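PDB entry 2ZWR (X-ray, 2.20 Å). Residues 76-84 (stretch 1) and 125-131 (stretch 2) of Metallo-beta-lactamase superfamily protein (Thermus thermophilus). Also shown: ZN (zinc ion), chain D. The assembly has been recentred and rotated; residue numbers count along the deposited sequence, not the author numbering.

Stretch 1 76-84: LHPLDLPLY
Stretch 2 125-131: HSPGHVA

The contact is a small knot between two segments far apart in sequence, burying 335 Å² counting both sides. Its rule is simple: a tight turn with a glycine at its third position sits against a short 3-10 segment, and one aspartate ties the turn down. P127 and G128 are each covered over 59 Å² by the other stretch, with H77 and D80 the next most covered.

Build stretch 1 as a loop at H77 (phi/psi -62/129) that enters a 3-10 segment from P78 to D80, followed by a helix from L81 onward. The bonds D80 N to H77 O, 2.9 Å, and L81 N to P78 O, 3.2 Å, close the bend; Y84 N to D80 O, 2.9 Å, belongs to the helix. Stretch 2 leaves an extended S126 (-153/158), makes a type I turn through P127 (-64/-30) and G128 (-109/26), and enters a strand at V130. The turn is closed by H129 N to S126 O at 3.3 Å. Set the register by placing the CA of G128 4.3 Å from the CA of L79.

G128 is what permits this approach. It is buried, and an ideal CB would point toward stretch 1, landing 2.5 Å from D80 N, a clash, and tightly at 3.0 Å from L79 C. Without that carbon, the CA of G128 packs 3.9 Å from CB of L79, and its amide reaches the carboxylate of D80.

D80 occupies the N-cap position yet makes no capping bond; its side chain bonds to the turn, and OD2 has a further partner elsewhere in the structure. Its CA-to-CB bond runs sideways, but chi1 of -95°, between wells, and chi2 of 17° bring the carboxylate near stretch 2. There OD1 accepts from G128 N at 2.7 Å with an N-H...O angle of 147°, while OD2 accepts from S126 OG at 2.8 Å. A carboxylate suits the place because its two oxygens can serve a backbone amide and a hydroxyl at once. S126, chi1 p, points toward stretch 1 to supply that hydroxyl.

P127 suits the second position of the turn, its ring holding phi near -64°. The ring, C-gamma exo, offers apolar surface: its CB lies 4.1 Å from CB of L79, and its CD lies 4.0 Å from CD1 of L83. Both leucines point toward stretch 2 with chi1 m and chi2 t, and L83 CD1 also meets S126 CB at 3.7 Å.

At the other side of G128, H77 points inward with chi1 t and chi2 -78°. Its CB comes 3.1 Å from G128 O, and its CD2 packs 3.9 Å from CG1 of V130, whose chi1 is m. The ring's ND1 accepts from L79 N at 3.2 Å, bracing the 3-10 segment. Water 1 accepts from H77 N at 3.0 Å and lies 2.8 Å from G128 O, placed to donate to it, though it has more acceptors in reach than protons.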

# COMPACT_ATOMS: atom_id res chain seq x y z
N LEU A 76 7.56 6.01 -3.54
CA LEU A 76 7.87 5.31 -2.30
C LEU A 76 8.54 6.24 -1.33
O LEU A 76 9.38 7.05 -1.74
CB LEU A 76 8.81 4.13 -2.58
CG LEU A 76 9.30 3.27 -1.42
CD1 LEU A 76 8.22 2.29 -0.95
CD2 LEU A 76 10.57 2.54 -1.83
N HIS A 77 8.19 6.13 -0.05
CA HIS A 77 8.92 6.84 1.01
C HIS A 77 10.38 6.34 1.04
O HIS A 77 10.62 5.12 1.10
CB HIS A 77 8.24 6.63 2.36
CG HIS A 77 8.65 7.62 3.40
ND1 HIS A 77 9.85 7.53 4.09
CD2 HIS A 77 8.03 8.72 3.89
CE1 HIS A 77 9.94 8.53 4.94
NE2 HIS A 77 8.85 9.27 4.84
N PRO A 78 11.34 7.27 1.00
CA PRO A 78 12.77 6.94 0.94
C PRO A 78 13.27 6.04 2.09
O PRO A 78 14.27 5.34 1.92
CB PRO A 78 13.47 8.31 0.98
CG PRO A 78 12.44 9.25 1.51
CD PRO A 78 11.13 8.73 1.02
N LEU A 79 12.59 6.06 3.23
CA LEU A 79 12.98 5.17 4.34
C LEU A 79 12.68 3.68 4.06
O LEU A 79 13.21 2.81 4.74
CB LEU A 79 12.38 5.64 5.66
CG LEU A 79 13.02 6.88 6.32
CD1 LEU A 79 12.36 7.18 7.64
CD2 LEU A 79 14.53 6.70 6.51
N ASP A 80 11.86 3.39 3.04
CA ASP A 80 11.66 1.99 2.61
C ASP A 80 12.49 1.55 1.39
O ASP A 80 12.30 0.43 0.88
CB ASP A 80 10.18 1.68 2.36
CG ASP A 80 9.50 1.05 3.57
OD1 ASP A 80 10.07 1.15 4.68
OD2 ASP A 80 8.42 0.44 3.42
N LEU A 81 13.40 2.41 0.92
CA LEU A 81 14.29 2.07 -0.19
C LEU A 81 15.13 0.81 0.04
O LEU A 81 15.24 -0.01 -0.88
CB LEU A 81 15.22 3.23 -0.56
CG LEU A 81 15.15 3.94 -1.91
CD1 LEU A 81 14.49 3.15 -3.05
CD2 LEU A 81 14.52 5.32 -1.76
N PRO A 82 15.74 0.65 1.24
CA PRO A 82 16.50 -0.58 1.47
C PRO A 82 15.65 -1.84 1.34
O PRO A 82 16.12 -2.84 0.80
CB PRO A 82 17.03 -0.40 2.90
CG PRO A 82 17.10 1.10 3.07
CD PRO A 82 15.85 1.57 2.39
N LEU A 83 14.40 -1.78 1.82
CA LEU A 83 13.47 -2.88 1.64
C LEU A 83 13.15 -3.10 0.15
O LEU A 83 13.12 -4.24 -0.32
CB LEU A 83 12.18 -2.63 2.42
CG LEU A 83 12.21 -2.65 3.95
CD1 LEU A 83 10.86 -2.23 4.51
CD2 LEU A 83 12.58 -4.02 4.49
N TYR A 84 12.94 -2.00 -0.56
CA TYR A 84 12.57 -2.04 -1.97
C TYR A 84 13.69 -2.67 -2.80
O TYR A 84 13.44 -3.53 -3.63
CB TYR A 84 12.25 -0.63 -2.44
CG TYR A 84 11.78 -0.48 -3.87
CD1 TYR A 84 10.42 -0.57 -4.20
CD2 TYR A 84 12.69 -0.20 -4.89
CE1 TYR A 84 9.99 -0.39 -5.52
CE2 TYR A 84 12.28 -0.03 -6.19
CZ TYR A 84 10.93 -0.12 -6.51
OH TYR A 84 10.55 0.04 -7.82
N HIS A 125 5.31 -0.79 11.00
CA HIS A 125 5.31 -2.06 10.26
C HIS A 125 6.55 -2.08 9.35
O HIS A 125 7.18 -3.13 9.15
CB HIS A 125 4.00 -2.21 9.47
CG HIS A 125 3.92 -3.45 8.63
ND1 HIS A 125 3.62 -4.69 9.16
CD2 HIS A 125 4.07 -3.63 7.30
CE1 HIS A 125 3.61 -5.59 8.19
NE2 HIS A 125 3.88 -4.97 7.05
N SER A 126 6.91 -0.91 8.82
CA SER A 126 8.17 -0.70 8.12
C SER A 126 8.54 0.79 8.26
O SER A 126 7.67 1.61 8.53
CB SER A 126 8.08 -1.12 6.64
OG SER A 126 7.28 -0.21 5.91
N PRO A 127 9.84 1.14 8.11
CA PRO A 127 10.29 2.53 8.40
C PRO A 127 9.70 3.61 7.49
O PRO A 127 9.54 4.76 7.92
CB PRO A 127 11.82 2.46 8.20
CG PRO A 127 12.17 1.04 8.02
CD PRO A 127 10.94 0.25 7.71
N GLY A 128 9.40 3.24 6.24
CA GLY A 128 8.85 4.16 5.24
C GLY A 128 7.38 3.89 4.93
O GLY A 128 6.88 4.21 3.84
N HIS A 129 6.67 3.29 5.89
CA HIS A 129 5.27 2.93 5.69
C HIS A 129 4.42 4.19 5.70
O HIS A 129 4.47 4.97 6.67
CB HIS A 129 4.79 1.94 6.76
CG HIS A 129 3.51 1.24 6.41
ND1 HIS A 129 2.31 1.90 6.27
CD2 HIS A 129 3.25 -0.06 6.16
CE1 HIS A 129 1.37 1.04 5.95
NE2 HIS A 129 1.91 -0.16 5.87
N VAL A 130 3.64 4.40 4.64
CA VAL A 130 2.73 5.55 4.55
C VAL A 130 1.28 5.11 4.41
O VAL A 130 1.00 3.93 4.19
CB VAL A 130 3.09 6.53 3.38
CG1 VAL A 130 4.51 7.08 3.54
CG2 VAL A 130 2.88 5.89 2.00
N ALA A 131 0.36 6.07 4.57
CA ALA A 131 -1.03 5.89 4.15
C ALA A 131 -1.40 7.00 3.18
O ALA A 131 -0.90 8.12 3.31
CB ALA A 131 -1.99 5.90 5.34
ZN ZN D . 4.08 -5.40 4.99
O HOH W 1 6.16 4.30 1.10
O HOH W 2 3.49 -7.09 3.96